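Local coordinates for insecticidal crystal protein Cry7Cal (Bacillus thuringiensis, PDB 5ZI1) that is an insecticidal toxin active against the locust Locusta migratoria manilensis that, like other delta endotoxins, probably binds receptors and forms membrane pores, at residues 18-23 against 45-50; 54-59 against 141-146; 297-302 against 345-350. All coordinates share one frame; numbering follows the deposited sequence.

Interaction 1: residues 18-23 against 45-50; sequences ISIIRT and RLLWPN
Leu46 turns its isobutyl end onto one side of helix 13-26, where Ser19, Ile20 and Thr23 receive it, while within that helix Leu47 meets Ile20. The apolar contact is closest at the methyl tips, with Ile20 CD1 3.7 Å from Leu47 CD2 and the two side chains crossing at about a right angle. Leu46 CD1 lies farther from this isoleucine, 4.3 Å from Ile20 CG1, and its other methyl, CD2, comes to 4.2 Å from Ser19 CB.

No hydrogen bond joins the segments; the polar groups are settled within helix 13-26. Thr23 OG1, set beside its own backbone N (chi1 -48°), donates to Ser19 O at 2.6 Å from well above the carbonyl plane. The same oxygen takes the helical bond from Thr23 N, so two donors grip it. Turned back in this way, the hydroxyl still presents its oxygen to Leu46, with OG1 3.7 Å from Leu46 CD1. Ser19 OG is satisfied by Phe15 O.

Leu47 is the last helical residue before the backbone leaves helical geometry at Trp48. The contact thus packs helix 13-26 against the C-terminal end of helix 33-47, inside the N-terminal helical bundle characteristic of three-domain Cry toxins.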
loop_
_atom_site.group_PDB
_atom_site.type_symbol
_atom_site.label_atom_id
_atom_site.label_comp_id
_atom_site.label_asym_id
_atom_site.label_seq_id
_atom_site.Cartn_x
_atom_site.Cartn_y
_atom_site.Cartn_z
ATOM N N ILE A 18 -3.190 -0.886 10.215
ATOM C CA ILE A 18 -1.841 -0.421 9.914
ATOM C C ILE A 18 -0.822 -1.236 10.701
ATOM O O ILE A 18 0.190 -1.693 10.158
ATOM C CB ILE A 18 -1.711 1.081 10.208
ATOM C CG1 ILE A 18 -2.632 1.894 9.298
ATOM C CG2 ILE A 18 -0.289 1.516 10.028
ATOM C CD1 ILE A 18 -1.962 2.399 8.045
ATOM N N SER A 19 -1.097 -1.453 11.993
ATOM C CA SER A 19 -0.163 -2.185 12.841
ATOM C C SER A 19 0.018 -3.620 12.361
ATOM O O SER A 19 1.147 -4.117 12.308
ATOM C CB SER A 19 -0.645 -2.151 14.290
ATOM O OG SER A 19 -1.000 -0.825 14.662
ATOM N N ILE A 20 -1.082 -4.300 11.998
ATOM C CA ILE A 20 -0.984 -5.676 11.509
ATOM C C ILE A 20 -0.045 -5.743 10.322
ATOM O O ILE A 20 0.900 -6.538 10.304
ATOM C CB ILE A 20 -2.364 -6.231 11.133
ATOM C CG1 ILE A 20 -3.256 -6.338 12.365
ATOM C CG2 ILE A 20 -2.197 -7.593 10.403
ATOM C CD1 ILE A 20 -4.725 -6.228 12.043
ATOM N N ILE A 21 -0.297 -4.905 9.311
ATOM C CA ILE A 21 0.548 -4.879 8.121
ATOM C C ILE A 21 1.998 -4.692 8.520
ATOM O O ILE A 21 2.886 -5.465 8.127
ATOM C CB ILE A 21 0.095 -3.759 7.169
ATOM C CG1 ILE A 21 -1.359 -3.965 6.755
ATOM C CG2 ILE A 21 1.039 -3.633 5.968
ATOM C CD1 ILE A 21 -1.567 -4.982 5.725
ATOM N N ARG A 22 2.247 -3.663 9.328
ATOM C CA ARG A 22 3.601 -3.329 9.743
ATOM C C ARG A 22 4.258 -4.508 10.443
ATOM O O ARG A 22 5.419 -4.838 10.181
ATOM C CB ARG A 22 3.555 -2.106 10.666
ATOM C CG ARG A 22 4.887 -1.677 11.226
ATOM C CD ARG A 22 4.654 -0.907 12.505
ATOM N NE ARG A 22 4.419 -1.835 13.602
ATOM C CZ ARG A 22 3.490 -1.669 14.534
ATOM N NH1 ARG A 22 2.685 -0.610 14.495
ATOM N NH2 ARG A 22 3.361 -2.574 15.498
ATOM N N THR A 23 3.526 -5.148 11.350
ATOM C CA THR A 23 4.058 -6.322 12.032
ATOM C C THR A 23 4.506 -7.398 11.050
ATOM O O THR A 23 5.608 -7.939 11.177
ATOM C CB THR A 23 3.012 -6.859 12.996
ATOM O OG1 THR A 23 2.507 -5.769 13.766
ATOM C CG2 THR A 23 3.606 -7.915 13.905
ATOM N N ARG A 45 -2.719 -10.862 19.905
ATOM C CA ARG A 45 -3.186 -9.721 20.687
ATOM C C ARG A 45 -3.756 -8.637 19.787
ATOM O O ARG A 45 -4.765 -8.014 20.126
ATOM C CB ARG A 45 -2.061 -9.175 21.563
ATOM C CG ARG A 45 -1.874 -10.008 22.817
ATOM C CD ARG A 45 -0.505 -9.845 23.422
ATOM N NE ARG A 45 -0.262 -10.840 24.467
ATOM C CZ ARG A 45 0.883 -10.957 25.137
ATOM N NH1 ARG A 45 1.894 -10.136 24.873
ATOM N NH2 ARG A 45 1.019 -11.895 26.072
ATOM N N LEU A 46 -3.151 -8.422 18.616
ATOM C CA LEU A 46 -3.677 -7.406 17.710
ATOM C C LEU A 46 -5.031 -7.806 17.158
ATOM O O LEU A 46 -5.974 -7.008 17.179
ATOM C CB LEU A 46 -2.713 -7.148 16.563
ATOM C CG LEU A 46 -1.572 -6.199 16.891
ATOM C CD1 LEU A 46 -0.586 -6.154 15.737
ATOM C CD2 LEU A 46 -2.165 -4.814 17.203
ATOM N N LEU A 47 -5.144 -9.045 16.659
ATOM C CA LEU A 47 -6.347 -9.469 15.952
ATOM C C LEU A 47 -7.476 -9.838 16.906
ATOM O O LEU A 47 -8.649 -9.706 16.549
ATOM C CB LEU A 47 -6.022 -10.650 15.022
ATOM C CG LEU A 47 -5.302 -10.320 13.703
ATOM C CD1 LEU A 47 -4.843 -11.582 12.950
ATOM C CD2 LEU A 47 -6.205 -9.496 12.825
ATOM N N TRP A 48 -7.152 -10.335 18.091
ATOM C CA TRP A 48 -8.147 -10.673 19.103
ATOM C C TRP A 48 -7.774 -9.992 20.412
ATOM O O TRP A 48 -7.331 -10.658 21.359
ATOM C CB TRP A 48 -8.243 -12.182 19.313
ATOM C CG TRP A 48 -8.845 -12.960 18.189
ATOM C CD1 TRP A 48 -10.164 -13.212 17.983
ATOM C CD2 TRP A 48 -8.136 -13.644 17.146
ATOM N NE1 TRP A 48 -10.333 -14.009 16.867
ATOM C CE2 TRP A 48 -9.099 -14.281 16.334
ATOM C CE3 TRP A 48 -6.787 -13.770 16.814
ATOM C CZ2 TRP A 48 -8.751 -15.032 15.214
ATOM C CZ3 TRP A 48 -6.443 -14.523 15.698
ATOM C CH2 TRP A 48 -7.417 -15.138 14.915
ATOM N N PRO A 49 -7.939 -8.666 20.500
ATOM C CA PRO A 49 -7.625 -7.962 21.754
ATOM C C PRO A 49 -8.425 -8.546 22.908
ATOM O O PRO A 49 -9.635 -8.753 22.805
ATOM C CB PRO A 49 -8.028 -6.504 21.471
ATOM C CG PRO A 49 -8.099 -6.396 19.985
ATOM C CD PRO A 49 -8.490 -7.764 19.477
ATOM N N ASN A 50 -7.730 -8.838 24.003
ATOM C CA ASN A 50 -8.344 -9.466 25.172
ATOM C C ASN A 50 -9.143 -10.706 24.793
ATOM O O ASN A 50 -10.161 -11.016 25.413
ATOM C CB ASN A 50 -9.209 -8.460 25.933
ATOM C CG ASN A 50 -8.390 -7.285 26.436
ATOM O OD1 ASN A 50 -7.735 -7.378 27.482
ATOM N ND2 ASN A 50 -8.375 -6.189 25.664
#

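Interaction 2: residues 54-59 against 141-146; sequences DLWESF and LTVYAQ
Phe59 lays one ring face against the methyl of Thr142, the tightest point between helices 54-67 and 141-165. Thr142 CG2 sits 3.6 Å from the centroid of the Phe59 ring and 18° off its normal, a CH-pi contact. With OG1 beside the backbone N (chi1 -67°), the threonine holds this methyl anti to that nitrogen and turned to the ring. The opposite face of the phenylalanine is backed by a carbonyl of its own helix, Leu55 O, so the ring is held between a methyl and an oxygen. One turn along, Gln146 adds its aliphatic part: Gln146 CG lies 3.7 Å from Phe59 CE2, and Gln146 CB 3.8 Å from Trp56 CZ3.

Trp56 joins through the benzene half of its indole. Val143 O stands at the ring edge, near its plane, 3.8 Å from Trp56 CZ3, and Val143 CG1 is 4.0 Å from Trp56 CE3. The valine's other methyl, CG2, rests on Phe59 CB, so its two branches serve the two aromatic residues.

The looser side is polar. A water lies between Phe59 O and Val143 N, but both of its bonds are weak, and no direct hydrogen bond crosses between the segments. On helix 54-67 Glu57 is directed away from this interface, and Asp54 is exposed.

The helix segments approach to 9.2 Å between axes, their N-to-C directions 131° apart. Around them, Thr142 also packs on Met222, Met225 and Val226 of helix 208-227. Phe59 and Gln146 touch helix 13-26 through Ser17 and Ile20, and Tyr144 and Leu141 turn to helix 169-202, placing helix 141-165 among several helices of the bundle.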
loop_
_atom_site.group_PDB
_atom_site.type_symbol
_atom_site.label_atom_id
_atom_site.label_comp_id
_atom_site.label_asym_id
_atom_site.label_seq_id
_atom_site.Cartn_x
_atom_site.Cartn_y
_atom_site.Cartn_z
ATOM N N ASP A 54 -13.787 -8.353 18.955
ATOM C CA ASP A 54 -14.139 -6.947 18.716
ATOM C C ASP A 54 -13.611 -6.425 17.380
ATOM O O ASP A 54 -14.330 -5.726 16.654
ATOM C CB ASP A 54 -13.615 -6.062 19.850
ATOM C CG ASP A 54 -14.455 -6.164 21.118
ATOM O OD1 ASP A 54 -15.415 -6.962 21.149
ATOM O OD2 ASP A 54 -14.153 -5.442 22.096
ATOM N N LEU A 55 -12.357 -6.754 17.038
ATOM C CA LEU A 55 -11.763 -6.217 15.813
ATOM C C LEU A 55 -12.418 -6.811 14.574
ATOM O O LEU A 55 -12.658 -6.100 13.590
ATOM C CB LEU A 55 -10.254 -6.469 15.793
ATOM C CG LEU A 55 -9.483 -5.667 14.738
ATOM C CD1 LEU A 55 -9.572 -4.178 15.041
ATOM C CD2 LEU A 55 -8.028 -6.092 14.656
ATOM N N TRP A 56 -12.737 -8.105 14.604
ATOM C CA TRP A 56 -13.358 -8.707 13.426
ATOM C C TRP A 56 -14.780 -8.200 13.228
ATOM O O TRP A 56 -15.246 -8.100 12.086
ATOM C CB TRP A 56 -13.351 -10.226 13.532
ATOM C CG TRP A 56 -11.993 -10.831 13.765
ATOM C CD1 TRP A 56 -11.392 -11.044 14.969
ATOM C CD2 TRP A 56 -11.076 -11.320 12.768
ATOM N NE1 TRP A 56 -10.157 -11.621 14.790
ATOM C CE2 TRP A 56 -9.941 -11.806 13.449
ATOM C CE3 TRP A 56 -11.110 -11.402 11.369
ATOM C CZ2 TRP A 56 -8.849 -12.390 12.778
ATOM C CZ3 TRP A 56 -10.006 -11.982 10.698
ATOM C CH2 TRP A 56 -8.903 -12.464 11.408
ATOM N N GLU A 57 -15.483 -7.876 14.315
ATOM C CA GLU A 57 -16.767 -7.195 14.168
ATOM C C GLU A 57 -16.587 -5.840 13.495
ATOM O O GLU A 57 -17.350 -5.482 12.588
ATOM C CB GLU A 57 -17.445 -7.027 15.527
ATOM C CG GLU A 57 -17.885 -8.317 16.214
ATOM C CD GLU A 57 -18.255 -8.089 17.688
ATOM O OE1 GLU A 57 -18.005 -6.974 18.212
ATOM O OE2 GLU A 57 -18.799 -9.020 18.324
ATOM N N SER A 58 -15.578 -5.074 13.917
ATOM C CA SER A 58 -15.319 -3.783 13.291
ATOM C C SER A 58 -14.965 -3.932 11.817
ATOM O O SER A 58 -15.372 -3.100 10.997
ATOM C CB SER A 58 -14.194 -3.055 14.020
ATOM O OG SER A 58 -14.430 -3.017 15.412
ATOM N N PHE A 59 -14.168 -4.957 11.468
ATOM C CA PHE A 59 -13.896 -5.248 10.063
ATOM C C PHE A 59 -15.192 -5.356 9.279
ATOM O O PHE A 59 -15.362 -4.717 8.237
ATOM C CB PHE A 59 -13.103 -6.557 9.909
ATOM C CG PHE A 59 -11.645 -6.460 10.242
ATOM C CD1 PHE A 59 -10.975 -5.238 10.248
ATOM C CD2 PHE A 59 -10.935 -7.605 10.546
ATOM C CE1 PHE A 59 -9.618 -5.173 10.552
ATOM C CE2 PHE A 59 -9.584 -7.551 10.857
ATOM C CZ PHE A 59 -8.922 -6.331 10.860
ATOM N N LEU A 141 -14.916 -8.954 3.043
ATOM C CA LEU A 141 -13.623 -9.037 2.368
ATOM C C LEU A 141 -12.453 -8.891 3.340
ATOM O O LEU A 141 -11.484 -9.660 3.265
ATOM C CB LEU A 141 -13.543 -7.991 1.260
ATOM C CG LEU A 141 -12.293 -8.076 0.388
ATOM C CD1 LEU A 141 -12.081 -9.530 -0.139
ATOM C CD2 LEU A 141 -12.417 -7.084 -0.757
ATOM N N THR A 142 -12.525 -7.935 4.275
ATOM C CA THR A 142 -11.392 -7.735 5.179
ATOM C C THR A 142 -11.215 -8.928 6.109
ATOM O O THR A 142 -10.084 -9.355 6.376
ATOM C CB THR A 142 -11.559 -6.438 5.990
ATOM O OG1 THR A 142 -11.472 -5.314 5.118
ATOM C CG2 THR A 142 -10.462 -6.312 6.997
ATOM N N VAL A 143 -12.319 -9.490 6.596
ATOM C CA VAL A 143 -12.231 -10.741 7.352
ATOM C C VAL A 143 -11.522 -11.805 6.527
ATOM O O VAL A 143 -10.652 -12.529 7.027
ATOM C CB VAL A 143 -13.633 -11.209 7.789
ATOM C CG1 VAL A 143 -13.567 -12.594 8.441
ATOM C CG2 VAL A 143 -14.266 -10.184 8.745
ATOM N N TYR A 144 -11.878 -11.908 5.248
ATOM C CA TYR A 144 -11.282 -12.925 4.389
ATOM C C TYR A 144 -9.787 -12.679 4.225
ATOM O O TYR A 144 -8.967 -13.570 4.479
ATOM C CB TYR A 144 -11.989 -12.915 3.039
ATOM C CG TYR A 144 -11.479 -13.931 2.058
ATOM C CD1 TYR A 144 -10.407 -13.645 1.232
ATOM C CD2 TYR A 144 -12.095 -15.173 1.930
ATOM C CE1 TYR A 144 -9.937 -14.570 0.319
ATOM C CE2 TYR A 144 -11.637 -16.100 1.023
ATOM C CZ TYR A 144 -10.558 -15.792 0.217
ATOM O OH TYR A 144 -10.105 -16.707 -0.701
ATOM N N ALA A 145 -9.418 -11.457 3.833
ATOM C CA ALA A 145 -8.014 -11.108 3.652
ATOM C C ALA A 145 -7.191 -11.407 4.895
ATOM O O ALA A 145 -6.129 -12.037 4.807
ATOM C CB ALA A 145 -7.889 -9.642 3.263
ATOM N N GLN A 146 -7.677 -10.994 6.069
ATOM C CA GLN A 146 -6.860 -11.131 7.274
ATOM C C GLN A 146 -6.715 -12.591 7.692
ATOM O O GLN A 146 -5.642 -13.008 8.150
ATOM C CB GLN A 146 -7.449 -10.298 8.415
ATOM C CG GLN A 146 -7.465 -8.822 8.130
ATOM C CD GLN A 146 -6.102 -8.155 8.297
ATOM O OE1 GLN A 146 -5.226 -8.664 8.990
ATOM N NE2 GLN A 146 -5.932 -6.993 7.668
HETATM O O HOH W 1 -14.906 -7.422 6.144
#

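Interaction 3: residues 297-302 against 345-350; sequences TKINVR and HTFDLL
Thr297 O is gripped by two successive amides, Leu349 N at 2.9 Å and Leu350 N at 3.2 Å, both from the same face of its carbonyl plane. On its other side, Thr297 forms a classic beta bulge with Lys298 opposite Val321.

Beyond this end, Ile299 with Phe347 and Val301 with His345 are antiparallel hydrogen-bonded pairs, the shortest link being Phe347 N to Ile299 O at 2.8 Å.

On the face of Lys298 and Asn300, Asn300 CG lies anti to the backbone N (chi1 177°), and ND2 donates to Thr346 OG1 at 3.0 Å and also bonds Ser344 OG. Lys298 and Asp348 lie side by side, but Lys298 NZ and Asp348 OD2 are 6.0 Å apart, so any attraction is long-range; the carboxylate instead meets the lysine's methylenes.

The face of Ile299, Phe347 and His345 is largely apolar: Ile299 CD1 touches Leu349 CD1 at 3.8 Å. His345 ND1 lies 3.7 Å above the centre of the Phe347 ring.

Phe347 and Leu349 also reach Leu378 of a second sheet. The backbone bonds hold the strands together, while the side chains make the faces differ, mainly apolar toward the neighbouring sheet of the beta-prism domain and polar on the reverse.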
loop_
_atom_site.group_PDB
_atom_site.type_symbol
_atom_site.label_atom_id
_atom_site.label_comp_id
_atom_site.label_asym_id
_atom_site.label_seq_id
_atom_site.Cartn_x
_atom_site.Cartn_y
_atom_site.Cartn_z
ATOM N N THR A 297 8.673 17.610 -2.424
ATOM C CA THR A 297 9.676 18.539 -1.917
ATOM C C THR A 297 9.176 19.970 -1.734
ATOM O O THR A 297 9.835 20.743 -1.033
ATOM C CB THR A 297 10.905 18.548 -2.837
ATOM O OG1 THR A 297 10.546 19.113 -4.104
ATOM C CG2 THR A 297 11.401 17.112 -3.080
ATOM N N LYS A 298 8.037 20.346 -2.317
ATOM C CA LYS A 298 7.550 21.721 -2.186
ATOM C C LYS A 298 6.055 21.770 -2.471
ATOM O O LYS A 298 5.545 20.989 -3.268
ATOM C CB LYS A 298 8.292 22.671 -3.137
ATOM C CG LYS A 298 9.380 23.518 -2.486
ATOM C CD LYS A 298 10.450 23.952 -3.491
ATOM C CE LYS A 298 9.870 24.711 -4.686
ATOM N NZ LYS A 298 10.799 24.655 -5.869
ATOM N N ILE A 299 5.361 22.704 -1.819
ATOM C CA ILE A 299 3.983 23.047 -2.159
ATOM C C ILE A 299 3.854 24.560 -2.171
ATOM O O ILE A 299 4.226 25.228 -1.199
ATOM C CB ILE A 299 2.951 22.481 -1.168
ATOM C CG1 ILE A 299 3.123 20.994 -0.930
ATOM C CG2 ILE A 299 1.542 22.779 -1.667
ATOM C CD1 ILE A 299 2.288 20.501 0.223
ATOM N N ASN A 300 3.289 25.103 -3.239
ATOM C CA ASN A 300 2.959 26.514 -3.272
ATOM C C ASN A 300 1.446 26.685 -3.364
ATOM O O ASN A 300 0.775 25.963 -4.108
ATOM C CB ASN A 300 3.636 27.227 -4.439
ATOM C CG ASN A 300 3.231 28.715 -4.513
ATOM O OD1 ASN A 300 2.573 29.159 -5.465
ATOM N ND2 ASN A 300 3.588 29.471 -3.476
ATOM N N VAL A 301 0.906 27.642 -2.615
ATOM C CA VAL A 301 -0.504 27.995 -2.704
ATOM C C VAL A 301 -0.610 29.468 -3.074
ATOM O O VAL A 301 0.123 30.303 -2.537
ATOM C CB VAL A 301 -1.247 27.695 -1.386
ATOM C CG1 VAL A 301 -2.630 28.354 -1.367
ATOM C CG2 VAL A 301 -1.372 26.211 -1.189
ATOM N N ARG A 302 -1.497 29.775 -4.018
ATOM C CA ARG A 302 -1.881 31.143 -4.342
ATOM C C ARG A 302 -3.349 31.330 -4.000
ATOM O O ARG A 302 -4.185 30.480 -4.346
ATOM C CB ARG A 302 -1.671 31.480 -5.816
ATOM C CG ARG A 302 -0.250 31.409 -6.275
ATOM C CD ARG A 302 0.653 32.272 -5.457
ATOM N NE ARG A 302 1.620 32.929 -6.327
ATOM C CZ ARG A 302 2.916 32.634 -6.371
ATOM N NH1 ARG A 302 3.420 31.701 -5.569
ATOM N NH2 ARG A 302 3.713 33.284 -7.213
ATOM N N HIS A 345 1.889 31.118 -0.212
ATOM C CA HIS A 345 2.703 30.449 0.790
ATOM C C HIS A 345 3.415 29.275 0.143
ATOM O O HIS A 345 2.841 28.556 -0.679
ATOM C CB HIS A 345 1.879 29.971 1.987
ATOM C CG HIS A 345 2.716 29.560 3.160
ATOM N ND1 HIS A 345 3.321 28.318 3.251
ATOM C CD2 HIS A 345 3.071 30.239 4.280
ATOM C CE1 HIS A 345 3.994 28.246 4.390
ATOM N NE2 HIS A 345 3.858 29.400 5.032
ATOM N N THR A 346 4.673 29.095 0.507
ATOM C CA THR A 346 5.464 27.983 0.003
ATOM C C THR A 346 5.906 27.147 1.192
ATOM O O THR A 346 6.565 27.655 2.105
ATOM C CB THR A 346 6.660 28.475 -0.814
ATOM O OG1 THR A 346 6.193 29.230 -1.938
ATOM C CG2 THR A 346 7.469 27.297 -1.336
ATOM N N PHE A 347 5.501 25.880 1.203
ATOM C CA PHE A 347 6.044 24.914 2.144
ATOM C C PHE A 347 7.272 24.265 1.509
ATOM O O PHE A 347 7.197 23.769 0.381
ATOM C CB PHE A 347 5.017 23.839 2.490
ATOM C CG PHE A 347 3.686 24.346 3.031
ATOM C CD1 PHE A 347 2.652 24.691 2.176
ATOM C CD2 PHE A 347 3.440 24.357 4.396
ATOM C CE1 PHE A 347 1.403 25.098 2.679
ATOM C CE2 PHE A 347 2.199 24.748 4.905
ATOM C CZ PHE A 347 1.176 25.113 4.043
ATOM N N ASP A 348 8.399 24.263 2.224
ATOM C CA ASP A 348 9.616 23.596 1.759
ATOM C C ASP A 348 9.721 22.266 2.490
ATOM O O ASP A 348 9.997 22.233 3.695
ATOM C CB ASP A 348 10.846 24.466 1.998
ATOM C CG ASP A 348 10.756 25.807 1.276
ATOM O OD1 ASP A 348 10.593 26.851 1.971
ATOM O OD2 ASP A 348 10.874 25.828 0.026
ATOM N N LEU A 349 9.485 21.171 1.768
ATOM C CA LEU A 349 9.304 19.868 2.399
ATOM C C LEU A 349 10.411 18.855 2.110
ATOM O O LEU A 349 10.396 17.777 2.722
ATOM C CB LEU A 349 7.956 19.272 1.994
ATOM C CG LEU A 349 6.783 20.232 2.179
ATOM C CD1 LEU A 349 5.521 19.495 1.850
ATOM C CD2 LEU A 349 6.726 20.794 3.592
ATOM N N LEU A 350 11.368 19.158 1.229
ATOM C CA LEU A 350 12.546 18.303 1.094
ATOM C C LEU A 350 13.099 17.958 2.473
ATOM O O LEU A 350 13.183 18.820 3.352
ATOM C CB LEU A 350 13.611 19.006 0.250
ATOM C CG LEU A 350 14.962 18.293 0.127
ATOM C CD1 LEU A 350 14.812 16.940 -0.581
ATOM C CD2 LEU A 350 16.029 19.138 -0.554
#

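Interactions 1 and 2 belong to the N-terminal helical domain and are buried; their centres lie 11 Å apart and they touch directly, with Ile20 CG2 against Gln146 OE1 and the rings of Trp48 and Trp56 meeting. Helices 33-47 and 54-67 follow one another in the chain, and this direct touching makes the two contacts one packed region. Both rely on side chains without a direct hydrogen bond between segments: aliphatic tips in interaction 1, aromatic rings in interaction 2. Interaction 3, in the middle domain and centred 36 and 39 Å from them, is only partly buried and is built mainly from backbone hydrogen bonds, with one largely apolar face and one polar face.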